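Local coordinates for SH3 domain-containing protein (PDB 4NQI) that drives membrane remodelling through its inverse BAR (I-BAR) domain, the part held here, in osmoregulation, phagocytosis and cytokinesis, and probably binds phosphatidylinositol lipids, at the interface of chains A and B. Sequence-based numbering; all coordinates share one arbitrary frame. Chains: chain A/B, SH3 domain-containing protein.

Contact 1: the interface of chains A and B. Residues chain A 63, 66, 74, 78, 81, 220; chain B 35, 38, 188, 191-192.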
loop_
_atom_site.group_PDB
_atom_site.type_symbol
_atom_site.label_atom_id
_atom_site.label_comp_id
_atom_site.label_asym_id
_atom_site.label_seq_id
_atom_site.Cartn_x
_atom_site.Cartn_y
_atom_site.Cartn_z
ATOM N N LEU A 63 -15.809 -9.707 -3.021
ATOM C CA LEU A 63 -15.305 -10.995 -2.552
ATOM C C LEU A 63 -16.281 -11.667 -1.587
ATOM O O LEU A 63 -16.601 -12.848 -1.743
ATOM C CB LEU A 63 -13.939 -10.827 -1.885
ATOM C CG LEU A 63 -12.771 -10.507 -2.818
ATOM C CD1 LEU A 63 -11.488 -10.273 -2.033
ATOM C CD2 LEU A 63 -12.583 -11.635 -3.818
ATOM N N LEU A 66 -19.256 -13.414 -3.005
ATOM C CA LEU A 66 -19.026 -14.731 -3.596
ATOM C C LEU A 66 -19.510 -15.836 -2.657
ATOM O O LEU A 66 -19.707 -16.976 -3.080
ATOM C CB LEU A 66 -17.540 -14.944 -3.910
ATOM C CG LEU A 66 -16.851 -14.083 -4.973
ATOM C CD1 LEU A 66 -15.343 -14.331 -4.980
ATOM C CD2 LEU A 66 -17.438 -14.355 -6.344
ATOM N N PHE A 74 -13.876 -23.351 -0.035
ATOM C CA PHE A 74 -13.573 -22.198 -0.885
ATOM C C PHE A 74 -14.340 -20.940 -0.466
ATOM O O PHE A 74 -13.774 -19.843 -0.435
ATOM C CB PHE A 74 -13.862 -22.517 -2.356
ATOM C CG PHE A 74 -12.741 -23.235 -3.060
ATOM C CD1 PHE A 74 -11.589 -22.556 -3.429
ATOM C CD2 PHE A 74 -12.848 -24.583 -3.370
ATOM C CE1 PHE A 74 -10.560 -23.212 -4.086
ATOM C CE2 PHE A 74 -11.822 -25.243 -4.024
ATOM C CZ PHE A 74 -10.678 -24.555 -4.381
ATOM N N PHE A 78 -12.823 -17.388 0.583
ATOM C CA PHE A 78 -13.200 -16.090 0.034
ATOM C C PHE A 78 -13.512 -15.091 1.146
ATOM O O PHE A 78 -13.129 -13.924 1.069
ATOM C CB PHE A 78 -14.422 -16.236 -0.876
ATOM C CG PHE A 78 -14.161 -17.026 -2.128
ATOM C CD1 PHE A 78 -12.909 -17.016 -2.726
ATOM C CD2 PHE A 78 -15.175 -17.773 -2.714
ATOM C CE1 PHE A 78 -12.672 -17.740 -3.884
ATOM C CE2 PHE A 78 -14.944 -18.498 -3.870
ATOM C CZ PHE A 78 -13.691 -18.481 -4.455
ATOM N N LEU A 81 -10.436 -13.894 2.930
ATOM C CA LEU A 81 -9.684 -13.014 2.040
ATOM C C LEU A 81 -10.294 -11.617 2.060
ATOM O O LEU A 81 -9.582 -10.616 2.184
ATOM C CB LEU A 81 -9.673 -13.565 0.612
ATOM C CG LEU A 81 -8.955 -12.692 -0.423
ATOM C CD1 LEU A 81 -7.486 -12.516 -0.064
ATOM C CD2 LEU A 81 -9.101 -13.275 -1.823
ATOM N N HIS A 220 -4.939 -20.613 0.869
ATOM C CA HIS A 220 -5.100 -20.818 -0.569
ATOM C C HIS A 220 -4.331 -22.044 -1.061
ATOM O O HIS A 220 -4.811 -22.771 -1.929
ATOM C CB HIS A 220 -4.669 -19.571 -1.344
ATOM C CG HIS A 220 -5.477 -18.351 -1.028
ATOM N ND1 HIS A 220 -5.156 -17.102 -1.514
ATOM C CD2 HIS A 220 -6.593 -18.185 -0.277
ATOM C CE1 HIS A 220 -6.037 -16.219 -1.075
ATOM N NE2 HIS A 220 -6.919 -16.853 -0.321
ATOM N N PHE B 35 -18.190 -13.051 -10.229
ATOM C CA PHE B 35 -16.745 -12.996 -10.430
ATOM C C PHE B 35 -16.341 -11.805 -11.300
ATOM O O PHE B 35 -15.230 -11.280 -11.168
ATOM C CB PHE B 35 -16.226 -14.308 -11.027
ATOM C CG PHE B 35 -15.977 -15.382 -10.005
ATOM C CD1 PHE B 35 -14.802 -15.388 -9.267
ATOM C CD2 PHE B 35 -16.912 -16.384 -9.779
ATOM C CE1 PHE B 35 -14.563 -16.372 -8.320
ATOM C CE2 PHE B 35 -16.679 -17.371 -8.835
ATOM C CZ PHE B 35 -15.503 -17.363 -8.104
ATOM N N VAL B 38 -15.914 -8.730 -9.167
ATOM C CA VAL B 38 -14.595 -8.754 -8.535
ATOM C C VAL B 38 -13.529 -8.180 -9.473
ATOM O O VAL B 38 -12.638 -7.444 -9.040
ATOM C CB VAL B 38 -14.204 -10.187 -8.107
ATOM C CG1 VAL B 38 -12.786 -10.224 -7.560
ATOM C CG2 VAL B 38 -15.189 -10.727 -7.073
ATOM N N HIS B 188 -12.461 -22.193 -8.884
ATOM C CA HIS B 188 -12.154 -21.423 -7.685
ATOM C C HIS B 188 -10.658 -21.430 -7.365
ATOM O O HIS B 188 -10.102 -20.413 -6.949
ATOM C CB HIS B 188 -12.954 -21.959 -6.497
ATOM C CG HIS B 188 -14.428 -21.712 -6.596
ATOM N ND1 HIS B 188 -15.352 -22.454 -5.897
ATOM C CD2 HIS B 188 -15.134 -20.799 -7.305
ATOM C CE1 HIS B 188 -16.569 -22.014 -6.175
ATOM N NE2 HIS B 188 -16.462 -21.011 -7.026
ATOM N N PHE B 191 -8.870 -19.102 -9.603
ATOM C CA PHE B 191 -9.159 -17.747 -9.143
ATOM C C PHE B 191 -8.189 -17.329 -8.041
ATOM O O PHE B 191 -7.576 -16.262 -8.115
ATOM C CB PHE B 191 -10.605 -17.653 -8.641
ATOM C CG PHE B 191 -10.943 -16.336 -7.991
ATOM C CD1 PHE B 191 -11.275 -15.231 -8.761
ATOM C CD2 PHE B 191 -10.945 -16.209 -6.607
ATOM C CE1 PHE B 191 -11.592 -14.020 -8.163
ATOM C CE2 PHE B 191 -11.262 -15.001 -6.006
ATOM C CZ PHE B 191 -11.586 -13.907 -6.786
ATOM N N LEU B 192 -8.056 -18.176 -7.024
ATOM C CA LEU B 192 -7.147 -17.909 -5.914
ATOM C C LEU B 192 -5.687 -17.929 -6.366
ATOM O O LEU B 192 -4.892 -17.080 -5.955
ATOM C CB LEU B 192 -7.369 -18.917 -4.783
ATOM C CG LEU B 192 -8.686 -18.801 -4.010
ATOM C CD1 LEU B 192 -8.830 -19.927 -2.984
ATOM C CD2 LEU B 192 -8.780 -17.445 -3.326
#
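A:Phe78 and B:Phe191 meet at the apolar centre of this patch, their rings nearly perpendicular at 88°, with CE1 of A:Phe78 3.6 Å from CD2 of B:Phe191. B:Phe191 reaches this spot with CG anti to its backbone N (chi1 173°), whereas the neighbouring aromatic side chains place CG anti to the carbonyl carbon. The far rim of its ring, at CZ, meets CD2 of A:Leu63, which lies in the ring plane and also touches CG1 of B:Val38 at 4.0 Å. A:Leu66 sets CD1 on a face of A:Phe78 in its own chain and also against B:Phe35 and B:Val38, while CD2 sits over the centre of the B:Phe35 ring, 3.8 Å from its centroid. B:Leu192 points both methyls into chain A: CD1 against A:Phe74 CD1, and CD2 over the face of the A:His220 imidazole, 3.7 Å from its centroid, and also against A:Phe78 CE1.

Toward the polar rim, B:His188 is wedged between two phenylalanines. Its CB lies over the A:Phe74 ring, 3.4 Å from CD1 but shifted toward the rim, while its imidazole stands at 86° to A:Phe78 and takes the CZ and CE2 end of that ring on its face. An alanine in place of A:Phe74 would probably leave B:His188 CB and B:Leu192 CD1 facing a gap and the histidine less firmly held, though still packed against A:Phe78. The patch joins helix 15-64, the 3-10 helix 65-67, helix 72-140 and helix 160-225 of chain A to helices 15-64 and 152-224 of chain B, within the two-fold helical I-BAR dimer.

Contact 2: the interface of chains A and B. Residues chain A 81, 213-214, 217, 220; chain B 196, 199-200, 203.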
loop_
_atom_site.group_PDB
_atom_site.type_symbol
_atom_site.label_atom_id
_atom_site.label_comp_id
_atom_site.label_asym_id
_atom_site.label_seq_id
_atom_site.Cartn_x
_atom_site.Cartn_y
_atom_site.Cartn_z
ATOM N N LEU A 81 -10.436 -13.894 2.930
ATOM C CA LEU A 81 -9.684 -13.014 2.040
ATOM C C LEU A 81 -10.294 -11.617 2.060
ATOM O O LEU A 81 -9.582 -10.616 2.184
ATOM C CB LEU A 81 -9.673 -13.565 0.612
ATOM C CG LEU A 81 -8.955 -12.692 -0.423
ATOM C CD1 LEU A 81 -7.486 -12.516 -0.064
ATOM C CD2 LEU A 81 -9.101 -13.275 -1.823
ATOM N N PHE A 213 -1.716 -11.423 4.946
ATOM C CA PHE A 213 -1.650 -12.018 3.610
ATOM C C PHE A 213 -0.887 -13.345 3.607
ATOM O O PHE A 213 -1.181 -14.226 2.801
ATOM C CB PHE A 213 -1.056 -11.039 2.587
ATOM C CG PHE A 213 -2.032 -9.996 2.095
ATOM C CD1 PHE A 213 -3.377 -10.059 2.439
ATOM C CD2 PHE A 213 -1.606 -8.961 1.274
ATOM C CE1 PHE A 213 -4.271 -9.101 1.981
ATOM C CE2 PHE A 213 -2.497 -8.004 0.814
ATOM C CZ PHE A 213 -3.828 -8.075 1.168
ATOM N N SER A 214 0.083 -13.489 4.508
ATOM C CA SER A 214 0.783 -14.764 4.669
ATOM C C SER A 214 -0.190 -15.865 5.088
ATOM O O SER A 214 -0.085 -17.001 4.624
ATOM C CB SER A 214 1.920 -14.655 5.687
ATOM O OG SER A 214 3.027 -13.956 5.147
ATOM N N LEU A 217 -2.375 -16.777 1.986
ATOM C CA LEU A 217 -1.620 -17.634 1.072
ATOM C C LEU A 217 -1.598 -19.097 1.529
ATOM O O LEU A 217 -1.725 -20.016 0.709
ATOM C CB LEU A 217 -0.194 -17.107 0.900
ATOM C CG LEU A 217 -0.063 -15.786 0.140
ATOM C CD1 LEU A 217 1.385 -15.352 0.043
ATOM C CD2 LEU A 217 -0.655 -15.921 -1.248
ATOM N N HIS A 220 -4.939 -20.613 0.869
ATOM C CA HIS A 220 -5.100 -20.818 -0.569
ATOM C C HIS A 220 -4.331 -22.044 -1.061
ATOM O O HIS A 220 -4.811 -22.771 -1.929
ATOM C CB HIS A 220 -4.669 -19.571 -1.344
ATOM C CG HIS A 220 -5.477 -18.351 -1.028
ATOM N ND1 HIS A 220 -5.156 -17.102 -1.514
ATOM C CD2 HIS A 220 -6.593 -18.185 -0.277
ATOM C CE1 HIS A 220 -6.037 -16.219 -1.075
ATOM N NE2 HIS A 220 -6.919 -16.853 -0.321
ATOM N N ASN B 196 -3.229 -14.809 -5.931
ATOM C CA ASN B 196 -2.009 -14.988 -5.141
ATOM C C ASN B 196 -0.800 -14.203 -5.664
ATOM O O ASN B 196 0.083 -13.830 -4.891
ATOM C CB ASN B 196 -1.645 -16.473 -5.048
ATOM C CG ASN B 196 -2.524 -17.235 -4.077
ATOM O OD1 ASN B 196 -3.267 -16.646 -3.290
ATOM N ND2 ASN B 196 -2.429 -18.560 -4.118
ATOM N N LEU B 199 -0.996 -10.870 -4.069
ATOM C CA LEU B 199 -0.727 -10.994 -2.637
ATOM C C LEU B 199 0.768 -11.115 -2.340
ATOM O O LEU B 199 1.290 -10.422 -1.458
ATOM C CB LEU B 199 -1.480 -12.191 -2.053
ATOM C CG LEU B 199 -3.004 -12.084 -2.122
ATOM C CD1 LEU B 199 -3.680 -13.344 -1.594
ATOM C CD2 LEU B 199 -3.479 -10.864 -1.348
ATOM N N GLU B 200 1.450 -11.991 -3.076
ATOM C CA GLU B 200 2.892 -12.173 -2.926
ATOM C C GLU B 200 3.657 -10.867 -3.144
ATOM O O GLU B 200 4.606 -10.566 -2.421
ATOM C CB GLU B 200 3.396 -13.242 -3.900
ATOM C CG GLU B 200 2.967 -14.664 -3.546
ATOM C CD GLU B 200 3.242 -15.652 -4.668
ATOM O OE1 GLU B 200 3.633 -15.213 -5.771
ATOM O OE2 GLU B 200 3.062 -16.868 -4.448
ATOM N N ILE B 203 3.112 -8.445 -0.207
ATOM C CA ILE B 203 3.986 -8.866 0.884
ATOM C C ILE B 203 5.421 -8.380 0.650
ATOM O O ILE B 203 6.086 -7.897 1.571
ATOM C CB ILE B 203 3.946 -10.406 1.046
ATOM C CG1 ILE B 203 2.581 -10.836 1.591
ATOM C CG2 ILE B 203 5.060 -10.900 1.957
ATOM C CD1 ILE B 203 2.398 -12.341 1.705
#
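The A:Phe213 ring carries CD2 of B:Leu199 over the centre of one face, 3.5 Å from its centroid, so that the methyl is almost equally far from all six ring carbons. The two side chains meet at about a right angle, and the A:Phe213 CB, at the root of the ring, packs against CG1 of B:Ile203. The second flat pair is the imidazole of A:His220 and the side-chain amide of B:Asn196, which lie nearly coplanar, 14° apart, with the amide at the edge of the ring. ND1 of A:His220 donates to OD1 of B:Asn196 across 2.6 Å, a nearly straight bond (170° at the hydrogen) that falls on a lone pair of the amide oxygen and stays close to the imidazole plane. With chi2 at -12° on B:Asn196, OD1 points at the imidazole, and this match of planes would resist rotation of either group.

A:Leu217 fills the space beside this bond. Its CD2 packs 3.6 Å from CG of B:Asn196 as the two side chains slide past each other in opposite directions, and it also touches CB of B:Leu199. The other branch, CD1, meets CD1 of B:Ile203 tip to tip at 3.6 Å and lies against the aliphatic CG of B:Glu200. CD1 of B:Leu199 lies 3.8 Å from CE1 of A:His220. The polar pair is thus bordered by leucine methyls, which probably shelter it from water. Packed mainly between helix 160-225 of chain A and helix 152-224 of chain B, with A:Leu81 of helix 72-140 at its margin, the patch adds a directional bond to apolar packing and is likely to contribute to the register of the two chains in the I-BAR dimer.

The centres of the C-alpha atoms of contact 1 and contact 2 lie about 12 Å apart, so the two form adjoining stretches of one interface. They share A:Leu81 and A:His220, and helices 72-140 and 160-225 of chain A and helix 152-224 of chain B run through both. A:His220 joins them directly, offering a ring face to contact 1 and ND1 to contact 2. Contact 1 is held by apolar and aromatic packing, histidine rings included, while contact 2 adds a hydrogen bond. Because the interface is two-fold symmetric, each patch recurs with the chains exchanged, which should help hold the elongated dimer together as a continuous body for membrane remodelling.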